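Local coordinates for proline dipeptidase (Streptococcus agalactiae, PDB 3OOO), which probably hydrolyses dipeptides ending in proline as a manganese-dependent M24B peptidase, of which this chain is the N-terminal creatinase/prolidase domain, at residues Glu61-Arg64 and Ala65-Val69; Phe46-Glu49 and Asp50-Pro53; Gly75-Asp78 and Ser79-Pro82; Trp83-Ile86 and Ala87-Pro91. All blocks are in the same frame, centred on the assembly; numbering follows the deposited sequence. Where two conformers were deposited one is given.

Contact 1: Glu61-Arg64 and Ala65-Val69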
loop_
_atom_site.group_PDB
_atom_site.type_symbol
_atom_site.label_atom_id
_atom_site.label_comp_id
_atom_site.label_asym_id
_atom_site.label_seq_id
_atom_site.Cartn_x
_atom_site.Cartn_y
_atom_site.Cartn_z
ATOM N N GLU A 61 8.440 20.492 4.977
ATOM C CA GLU A 61 7.143 20.934 4.457
ATOM C C GLU A 61 6.278 21.632 5.504
ATOM O O GLU A 61 5.197 22.120 5.189
ATOM C CB GLU A 61 6.366 19.751 3.873
ATOM C CG GLU A 61 7.000 19.113 2.646
ATOM C CD GLU A 61 6.889 19.977 1.408
ATOM O OE1 GLU A 61 6.821 21.218 1.546
ATOM O OE2 GLU A 61 6.875 19.409 0.294
ATOM N N VAL A 62 6.750 21.679 6.747
ATOM C CA VAL A 62 5.951 22.263 7.830
ATOM C C VAL A 62 5.550 23.717 7.569
ATOM O O VAL A 62 4.387 24.072 7.740
ATOM C CB VAL A 62 6.635 22.101 9.219
ATOM C CG1 VAL A 62 5.916 22.911 10.294
ATOM C CG2 VAL A 62 6.659 20.641 9.628
ATOM N N SER A 63 6.505 24.539 7.136
ATOM C CA SER A 63 6.241 25.955 6.875
ATOM C C SER A 63 5.168 26.126 5.805
ATOM O O SER A 63 4.189 26.855 6.001
ATOM C CB SER A 63 7.524 26.681 6.456
ATOM O OG SER A 63 7.268 28.054 6.213
ATOM N N ARG A 64 5.346 25.439 4.679
ATOM C CA ARG A 64 4.376 25.493 3.591
ATOM C C ARG A 64 2.993 24.996 4.031
ATOM O O ARG A 64 1.965 25.580 3.665
ATOM C CB ARG A 64 4.884 24.691 2.392
ATOM C CG ARG A 64 4.032 24.850 1.150
ATOM C CD ARG A 64 4.727 24.307 -0.090
ATOM N NE ARG A 64 4.885 22.851 -0.092
ATOM C CZ ARG A 64 3.998 22.000 -0.604
ATOM N NH1 ARG A 64 2.869 22.449 -1.142
ATOM N NH2 ARG A 64 4.239 20.696 -0.578
ATOM N N ALA A 65 2.971 23.919 4.813
ATOM C CA ALA A 65 1.716 23.370 5.323
ATOM C C ALA A 65 0.984 24.374 6.211
ATOM O O ALA A 65 -0.228 24.557 6.074
ATOM C CB ALA A 65 1.964 22.058 6.068
ATOM N N LYS A 66 1.733 25.037 7.091
ATOM C CA LYS A 66 1.171 26.031 8.013
ATOM C C LYS A 66 0.617 27.256 7.287
ATOM O O LYS A 66 -0.287 27.928 7.793
ATOM C CB LYS A 66 2.213 26.449 9.052
ATOM C CG LYS A 66 2.433 25.413 10.139
ATOM C CD LYS A 66 3.388 25.904 11.204
ATOM C CE LYS A 66 3.430 24.922 12.365
ATOM N NZ LYS A 66 4.190 25.450 13.527
ATOM N N GLN A 67 1.156 27.535 6.103
ATOM C CA GLN A 67 0.651 28.624 5.265
ATOM C C GLN A 67 -0.620 28.209 4.518
ATOM O O GLN A 67 -1.341 29.057 3.972
ATOM C CB GLN A 67 1.735 29.072 4.280
ATOM C CG GLN A 67 2.945 29.716 4.954
ATOM C CD GLN A 67 4.063 30.030 3.983
ATOM O OE1 GLN A 67 3.852 30.701 2.970
ATOM N NE2 GLN A 67 5.264 29.548 4.288
ATOM N N SER A 68 -0.908 26.907 4.532
ATOM C CA SER A 68 -2.007 26.339 3.751
ATOM C C SER A 68 -3.210 25.918 4.598
ATOM O O SER A 68 -4.358 25.998 4.146
ATOM C CB SER A 68 -1.504 25.149 2.928
ATOM O OG SER A 68 -0.390 25.510 2.128
ATOM N N VAL A 69 -2.953 25.459 5.822
ATOM C CA VAL A 69 -4.025 24.988 6.710
ATOM C C VAL A 69 -4.076 25.763 8.033
ATOM O O VAL A 69 -3.041 26.211 8.529
ATOM C CB VAL A 69 -3.945 23.448 6.982
ATOM C CG1 VAL A 69 -3.848 22.673 5.680
ATOM C CG2 VAL A 69 -2.780 23.101 7.891
#

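Contact 2: Phe46-Glu49 and Asp50-Pro53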
loop_
_atom_site.group_PDB
_atom_site.type_symbol
_atom_site.label_atom_id
_atom_site.label_comp_id
_atom_site.label_asym_id
_atom_site.label_seq_id
_atom_site.Cartn_x
_atom_site.Cartn_y
_atom_site.Cartn_z
ATOM N N PHE A 46 -4.766 13.644 10.131
ATOM C CA PHE A 46 -5.536 12.974 11.169
ATOM C C PHE A 46 -6.806 13.754 11.443
ATOM O O PHE A 46 -6.753 14.896 11.893
ATOM C CB PHE A 46 -4.711 12.831 12.456
ATOM C CG PHE A 46 -3.461 12.010 12.288
ATOM C CD1 PHE A 46 -3.521 10.617 12.293
ATOM C CD2 PHE A 46 -2.221 12.625 12.122
ATOM C CE1 PHE A 46 -2.367 9.852 12.133
ATOM C CE2 PHE A 46 -1.058 11.867 11.964
ATOM C CZ PHE A 46 -1.130 10.480 11.970
ATOM N N VAL A 47 -7.941 13.128 11.150
ATOM C CA VAL A 47 -9.250 13.751 11.330
ATOM C C VAL A 47 -9.962 13.045 12.478
ATOM O O VAL A 47 -10.439 11.920 12.340
ATOM C CB VAL A 47 -10.084 13.701 10.030
ATOM C CG1 VAL A 47 -11.467 14.337 10.246
ATOM C CG2 VAL A 47 -9.339 14.397 8.895
ATOM N N TYR A 48 -9.983 13.711 13.632
ATOM C CA TYR A 48 -10.651 13.201 14.820
ATOM C C TYR A 48 -12.123 13.560 14.784
ATOM O O TYR A 48 -12.517 14.514 14.123
ATOM C CB TYR A 48 -10.038 13.799 16.080
ATOM C CG TYR A 48 -8.719 13.201 16.499
ATOM C CD1 TYR A 48 -8.670 12.003 17.210
ATOM C CD2 TYR A 48 -7.519 13.857 16.221
ATOM C CE1 TYR A 48 -7.450 11.456 17.618
ATOM C CE2 TYR A 48 -6.303 13.322 16.620
ATOM C CZ TYR A 48 -6.274 12.128 17.315
ATOM O OH TYR A 48 -5.062 11.607 17.711
ATOM N N GLU A 49 -12.915 12.793 15.525
ATOM C CA GLU A 49 -14.352 13.008 15.640
ATOM C C GLU A 49 -14.707 14.253 16.460
ATOM O O GLU A 49 -15.817 14.771 16.335
ATOM C CB GLU A 49 -14.999 11.773 16.290
ATOM C CG GLU A 49 -14.463 11.488 17.704
ATOM C CD GLU A 49 -15.034 10.243 18.368
ATOM O OE1 GLU A 49 -16.018 9.659 17.858
ATOM O OE2 GLU A 49 -14.483 9.850 19.421
ATOM N N ASP A 50 -13.775 14.732 17.285
ATOM C CA ASP A 50 -14.103 15.680 18.362
ATOM C C ASP A 50 -13.220 16.928 18.466
ATOM O O ASP A 50 -13.294 17.664 19.454
ATOM C CB ASP A 50 -14.091 14.937 19.710
ATOM C CG ASP A 50 -12.744 14.291 20.014
ATOM O OD1 ASP A 50 -11.830 14.369 19.163
ATOM O OD2 ASP A 50 -12.601 13.697 21.110
ATOM N N ARG A 51 -12.390 17.173 17.456
ATOM C CA ARG A 51 -11.485 18.319 17.476
ATOM C C ARG A 51 -11.019 18.663 16.065
ATOM O O ARG A 51 -11.332 17.945 15.113
ATOM C CB ARG A 51 -10.290 18.039 18.397
ATOM C CG ARG A 51 -9.325 16.972 17.874
ATOM C CD ARG A 51 -8.471 16.415 19.006
ATOM N NE ARG A 51 -9.213 15.458 19.828
ATOM C CZ ARG A 51 -8.916 15.154 21.090
ATOM N NH1 ARG A 51 -7.899 15.746 21.703
ATOM N NH2 ARG A 51 -9.647 14.265 21.749
ATOM N N ASP A 52 -10.268 19.753 15.934
ATOM C CA ASP A 52 -9.722 20.137 14.638
ATOM C C ASP A 52 -8.745 19.084 14.123
ATOM O O ASP A 52 -8.109 18.390 14.920
ATOM C CB ASP A 52 -9.028 21.495 14.718
ATOM C CG ASP A 52 -9.999 22.644 14.568
ATOM O OD1 ASP A 52 -10.489 22.866 13.437
ATOM O OD2 ASP A 52 -10.270 23.318 15.579
ATOM N N PRO A 53 -8.632 18.952 12.787
ATOM C CA PRO A 53 -7.676 18.009 12.207
ATOM C C PRO A 53 -6.242 18.360 12.572
ATOM O O PRO A 53 -5.959 19.489 12.978
ATOM C CB PRO A 53 -7.855 18.189 10.696
ATOM C CG PRO A 53 -9.147 18.860 10.519
ATOM C CD PRO A 53 -9.408 19.658 11.750
HETATM O O HOH W 1 -11.110 16.579 12.819
#

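Contact 3: Gly75-Asp78 and Ser79-Pro82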
loop_
_atom_site.group_PDB
_atom_site.type_symbol
_atom_site.label_atom_id
_atom_site.label_comp_id
_atom_site.label_asym_id
_atom_site.label_seq_id
_atom_site.Cartn_x
_atom_site.Cartn_y
_atom_site.Cartn_z
ATOM N N GLY A 75 5.864 18.021 12.310
ATOM C CA GLY A 75 6.722 17.330 11.374
ATOM C C GLY A 75 7.860 16.593 12.028
ATOM O O GLY A 75 8.004 16.593 13.255
ATOM N N TYR A 76 8.675 15.966 11.188
ATOM C CA TYR A 76 9.825 15.209 11.650
ATOM C C TYR A 76 10.991 15.377 10.686
ATOM O O TYR A 76 10.798 15.432 9.476
ATOM C CB TYR A 76 9.461 13.727 11.822
ATOM C CG TYR A 76 9.373 12.935 10.531
ATOM C CD1 TYR A 76 10.312 11.950 10.233
ATOM C CD2 TYR A 76 8.357 13.178 9.605
ATOM C CE1 TYR A 76 10.241 11.217 9.049
ATOM C CE2 TYR A 76 8.275 12.454 8.421
ATOM C CZ TYR A 76 9.219 11.480 8.151
ATOM O OH TYR A 76 9.137 10.771 6.983
ATOM N N ILE A 77 12.193 15.490 11.246
ATOM C CA ILE A 77 13.416 15.488 10.449
ATOM C C ILE A 77 13.860 14.043 10.220
ATOM O O ILE A 77 13.353 13.116 10.860
ATOM C CB ILE A 77 14.547 16.357 11.073
ATOM C CG1 ILE A 77 14.978 15.838 12.451
ATOM C CG2 ILE A 77 14.122 17.824 11.150
ATOM C CD1 ILE A 77 16.262 16.505 12.970
ATOM N N ASP A 78 14.801 13.850 9.304
ATOM C CA ASP A 78 15.142 12.499 8.854
ATOM C C ASP A 78 15.773 11.605 9.917
ATOM O O ASP A 78 15.719 10.379 9.813
ATOM C CB ASP A 78 16.024 12.556 7.608
ATOM C CG ASP A 78 15.255 12.966 6.369
ATOM O OD1 ASP A 78 14.004 12.859 6.361
ATOM O OD2 ASP A 78 15.909 13.383 5.389
ATOM N N SER A 79 16.375 12.226 10.924
ATOM C CA SER A 79 16.966 11.489 12.038
ATOM C C SER A 79 15.936 11.037 13.075
ATOM O O SER A 79 16.267 10.273 13.990
ATOM C CB SER A 79 18.055 12.320 12.710
ATOM O OG SER A 79 17.547 13.541 13.199
ATOM N N GLU A 80 14.696 11.500 12.931
ATOM C CA GLU A 80 13.624 11.132 13.852
ATOM C C GLU A 80 12.782 9.983 13.318
ATOM O O GLU A 80 12.527 9.881 12.115
ATOM C CB GLU A 80 12.716 12.336 14.136
ATOM C CG GLU A 80 13.389 13.445 14.923
ATOM C CD GLU A 80 12.506 14.656 15.117
ATOM O OE1 GLU A 80 11.924 15.149 14.132
ATOM O OE2 GLU A 80 12.409 15.135 16.263
ATOM N N ASN A 81 12.352 9.117 14.228
ATOM C CA ASN A 81 11.408 8.059 13.919
ATOM C C ASN A 81 10.011 8.687 13.817
ATOM O O ASN A 81 9.491 9.202 14.818
ATOM C CB ASN A 81 11.467 7.005 15.031
ATOM C CG ASN A 81 10.514 5.843 14.812
ATOM O OD1 ASN A 81 9.371 6.012 14.395
ATOM N ND2 ASN A 81 10.983 4.644 15.128
ATOM N N PRO A 82 9.408 8.674 12.610
ATOM C CA PRO A 82 8.123 9.370 12.457
ATOM C C PRO A 82 6.999 8.736 13.267
ATOM O O PRO A 82 6.099 9.439 13.712
ATOM C CB PRO A 82 7.832 9.255 10.956
ATOM C CG PRO A 82 8.586 8.033 10.517
ATOM C CD PRO A 82 9.835 8.019 11.359
HETATM O O HOH W 2 10.618 17.390 14.655
HETATM O O HOH W 3 13.169 9.052 9.690
#

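Contact 4: Trp83-Ile86 and Ala87-Pro91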
loop_
_atom_site.group_PDB
_atom_site.type_symbol
_atom_site.label_atom_id
_atom_site.label_comp_id
_atom_site.label_asym_id
_atom_site.label_seq_id
_atom_site.Cartn_x
_atom_site.Cartn_y
_atom_site.Cartn_z
ATOM N N TRP A 83 7.060 7.423 13.467
ATOM C CA TRP A 83 6.030 6.718 14.232
ATOM C C TRP A 83 6.065 7.119 15.702
ATOM O O TRP A 83 5.014 7.337 16.312
ATOM C CB TRP A 83 6.154 5.204 14.044
ATOM C CG TRP A 83 6.358 4.861 12.608
ATOM C CD1 TRP A 83 7.497 4.370 12.034
ATOM C CD2 TRP A 83 5.419 5.045 11.543
ATOM N NE1 TRP A 83 7.315 4.213 10.681
ATOM C CE2 TRP A 83 6.050 4.621 10.352
ATOM C CE3 TRP A 83 4.100 5.516 11.479
ATOM C CZ2 TRP A 83 5.412 4.656 9.112
ATOM C CZ3 TRP A 83 3.463 5.547 10.245
ATOM C CH2 TRP A 83 4.122 5.117 9.074
ATOM N N GLN A 84 7.271 7.234 16.254
ATOM C CA GLN A 84 7.456 7.732 17.614
ATOM C C GLN A 84 7.009 9.189 17.720
ATOM O O GLN A 84 6.408 9.599 18.721
ATOM C CB GLN A 84 8.920 7.590 18.040
ATOM C CG GLN A 84 9.378 6.150 18.227
ATOM C CD GLN A 84 10.868 6.044 18.494
ATOM O OE1 GLN A 84 11.465 4.981 18.328
ATOM N NE2 GLN A 84 11.477 7.150 18.902
ATOM N N LYS A 85 7.308 9.972 16.680
ATOM C CA LYS A 85 6.921 11.380 16.643
ATOM C C LYS A 85 5.402 11.521 16.696
ATOM O O LYS A 85 4.874 12.351 17.437
ATOM C CB LYS A 85 7.473 12.060 15.386
ATOM C CG LYS A 85 7.416 13.574 15.424
ATOM C CD LYS A 85 8.480 14.130 16.358
ATOM C CE LYS A 85 8.322 15.625 16.529
ATOM N NZ LYS A 85 9.263 16.141 17.555
ATOM N N ILE A 86 4.710 10.710 15.901
ATOM C CA ILE A 86 3.251 10.710 15.886
ATOM C C ILE A 86 2.715 10.304 17.260
ATOM O O ILE A 86 1.826 10.963 17.803
ATOM C CB ILE A 86 2.689 9.773 14.784
ATOM C CG1 ILE A 86 3.057 10.304 13.393
ATOM C CG2 ILE A 86 1.168 9.597 14.928
ATOM C CD1 ILE A 86 2.951 9.251 12.275
ATOM N N ALA A 87 3.276 9.235 17.819
ATOM C CA ALA A 87 2.826 8.702 19.111
ATOM C C ALA A 87 2.995 9.694 20.264
ATOM O O ALA A 87 2.188 9.707 21.201
ATOM C CB ALA A 87 3.550 7.398 19.426
ATOM N N SER A 88 4.039 10.518 20.200
ATOM C CA SER A 88 4.345 11.460 21.274
ATOM C C SER A 88 3.618 12.791 21.116
ATOM O O SER A 88 3.555 13.586 22.058
ATOM C CB SER A 88 5.854 11.705 21.358
ATOM O OG SER A 88 6.555 10.506 21.640
ATOM N N ASN A 89 3.074 13.042 19.928
ATOM C CA ASN A 89 2.447 14.338 19.663
ATOM C C ASN A 89 0.941 14.375 19.481
ATOM O O ASN A 89 0.309 15.367 19.834
ATOM C CB ASN A 89 3.143 15.031 18.497
ATOM C CG ASN A 89 4.478 15.597 18.895
ATOM O OD1 ASN A 89 4.560 16.719 19.391
ATOM N ND2 ASN A 89 5.537 14.818 18.703
ATOM N N LEU A 90 0.354 13.318 18.931
ATOM C CA LEU A 90 -1.104 13.272 18.830
ATOM C C LEU A 90 -1.740 13.260 20.224
ATOM O O LEU A 90 -1.170 12.693 21.157
ATOM C CB LEU A 90 -1.573 12.085 17.988
ATOM C CG LEU A 90 -1.274 12.157 16.487
ATOM C CD1 LEU A 90 -1.950 10.980 15.797
ATOM C CD2 LEU A 90 -1.701 13.482 15.843
ATOM N N PRO A 91 -2.902 13.920 20.372
ATOM C CA PRO A 91 -3.519 14.091 21.689
ATOM C C PRO A 91 -4.300 12.885 22.198
ATOM O O PRO A 91 -4.550 12.794 23.401
ATOM C CB PRO A 91 -4.465 15.272 21.470
ATOM C CG PRO A 91 -4.859 15.158 20.033
ATOM C CD PRO A 91 -3.619 14.685 19.332
#

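Contact 1: Glu61-Arg64 and Ala65-Val69
Helix 62-68, the crossover helix between the parallel strands 54-58 and 73-76 of a beta-alpha-beta unit, is bonded along its length by steps such as Ala65 N to Glu61 O (2.9 Å) and Lys66 N to Val62 O (2.9 Å). One residue further on, Gln67 N reaches Ser63 O at 3.1 Å. Ala65 sits on the inner side of the helix, where its methyl fits against Leu55 and Val73 of the sheet. Val62 shares that side, packing on Val57 and Val73. Its CG1, anti to the backbone N (chi1 170°), lies alongside the extended Lys66 chain, 3.8 Å from Lys66 CE, a pairing that uses the methylenes of the lysine as apolar cover.

The flank toward the loop Phe34-Cys36 is polar. Arg64 grips the Glu61 carboxylate side-on: Arg64 NE bonds Glu61 OE1 at 3.0 Å and Arg64 NH2 bonds Glu61 OE2 at 3.1 Å, both oxygens being met from above the carboxylate plane. A bend at chi3 (68°) turns the arginine head back toward Glu61. Glu61 has two conformers, so the pairing is certain for one alone. Arg64 NH2 also bonds the carbonyl of Phe35, which ties the helix to that loop. Near the end of the helix, Ser68 OG donates to Arg64 O at 2.8 Å in one of its two conformers.

With Ala65 and Val62 set against the sheet, the two bonds to Glu61 fix the rotation of the guanidinium, although the carboxylate plane is turned against it, and the opposite charges should stabilise each other.

Contact 2: Phe46-Glu49 and Asp50-Pro53
Arg51 O accepts a 2.7 Å hydrogen bond from a water that also donates to Tyr48 O at 2.8 Å, so one molecule bridges the two limbs of the loop of the beta hairpin formed by strands 44-48 and 54-58. Further along, the chain has come back beside the first strand, and Pro53 CA makes a CA-H...O contact of 3.3 Å with Phe46 O. The rigid ring of Pro53 lies near Val47, and both pack on Leu5 of helix 3-14.

On the other side, Tyr48 and Arg51 run side by side. With CG of Arg51 placed between its backbone N and carbonyl carbon (chi1 69°), the aliphatic part passes along the phenol, CG 3.7 Å from Tyr48 CB. Arg51 NE lies over one ring face near its rim, the two planes turned 47° apart. Because Arg51 CZ is 5.1 Å from the centroid of the Tyr48 ring, any cation-pi attraction is weak at most. The guanidinium is instead directed at Asp50: Arg51 NE bonds Asp50 OD1 at 2.9 Å and Arg51 NH2 bonds Asp50 OD2 at 3.1 Å. Tyr48 OH is bonded to the carbonyl of Ser92.

A two-bond salt bridge between neighbours thus fixes the arginine's rotation, and the acid probably offsets its charge beside the aromatic ring.

Contact 3: Gly75-Asp78 and Ser79-Pro82
A type I beta turn from Ile77 to Glu80 reverses the chain just after strand 73-76, closed by Glu80 N bonding Ile77 O at 3.0 Å. The Glu80 side chain bonds back to the turn: its OE1 accepts from Ile77 N at 2.9 Å, approached on the anti side of the carboxylate and 18° out of its plane. CG of Glu80 stands anti to the carbonyl carbon (chi1 -68°), and the extended chain beyond it folds across Ile77, passing its CG1. A water donates both to Glu80 OE1, at 2.6 Å, and to Gly75 O, so this one oxygen satisfies the Ile77 amide and a bridging water together. A second water spans another part of the turn, donating to Asp78 O and to Glu80 O, the latter at 2.6 Å.

Tyr76 and Pro82 make an apolar contact. Pro82 CB sits over the centre of the Tyr76 ring, 3.7 Å from its centroid and 12° off the normal, a CH-pi contact for which the flat phenol and the compact proline ring are well matched. Tyr76 also meets Phe56 of the sheet, and its OH accepts from the amide of Gln42. Asp78 faces outward to a salt bridge with Arg41, which holds the turn against a neighbouring loop. Asn81 caps the following helix by accepting from Gln84 N.

Together these residues form a tight strand-to-helix connection, in which a type I turn is followed by an N-cap asparagine and by proline at the first helical position.

Contact 4: Trp83-Ile86 and Ala87-Pro91
Ala87 N reaches Trp83 O at 3.0 Å and Ser88 N reaches Gln84 O at 2.9 Å, backbone bonds that continue the winding of helix 82-89. Ile86 O carries two donors. Leu90 N comes to it at 3.0 Å almost straight (174°), while Asn89 N, at 3.2 Å, lies well above the carbonyl plane.

Among side-chain bonds to the backbone, that of Asn89 is the clearest. Its ND2 donates to Lys85 O at 2.9 Å, with the carbonyl oxygen in the plane of the amide group. With chi1 at -75°, CG stands beside the backbone N, and the short Asn89 side chain can fold back onto the carbonyl one turn earlier. Lys85 O thereby keeps a good partner where its bond to Asn89 N is only weak.

Apolar contact is made by Ile86 and Leu90, side by side and pointing the same way, with Ile86 CG2 3.5 Å from Leu90 CD1. Their branched ends enter the core: Ile86 meets Phe46 and Phe56, and Leu90 adds Phe74 and Ile54. Ala87 and Ser88, small and exposed, occupy the outer side.

This division, with a small or polar, exposed outer side and with Ile86 on the helix and Leu90 at or just beyond its end facing the sheet, marks an amphipathic helix laid on the sheet of an alpha/beta domain.

Along the chain the order is contact 2, contact 1, contact 3, contact 4, all within the N-terminal creatinase/prolidase domain. Contact 2 leaves strand 44-48, contact 1 is helix 62-68, and contact 3 leads from strand 73-76 to helix 82-89, which holds contact 4. The two helices cover opposite faces of the mixed sheet, their contact centres about 19 Å apart. Contacts 3 and 4 are nearest, with centres about 11 Å apart, and are joined by a long, weak ion pair of Glu80 and Lys85. Contact 1 meets contact 3 through Val62 and Gly75, and contact 2 meets contact 4 through Tyr48, Arg51, Leu90 and Pro91, so helices on both faces are tied to one sheet.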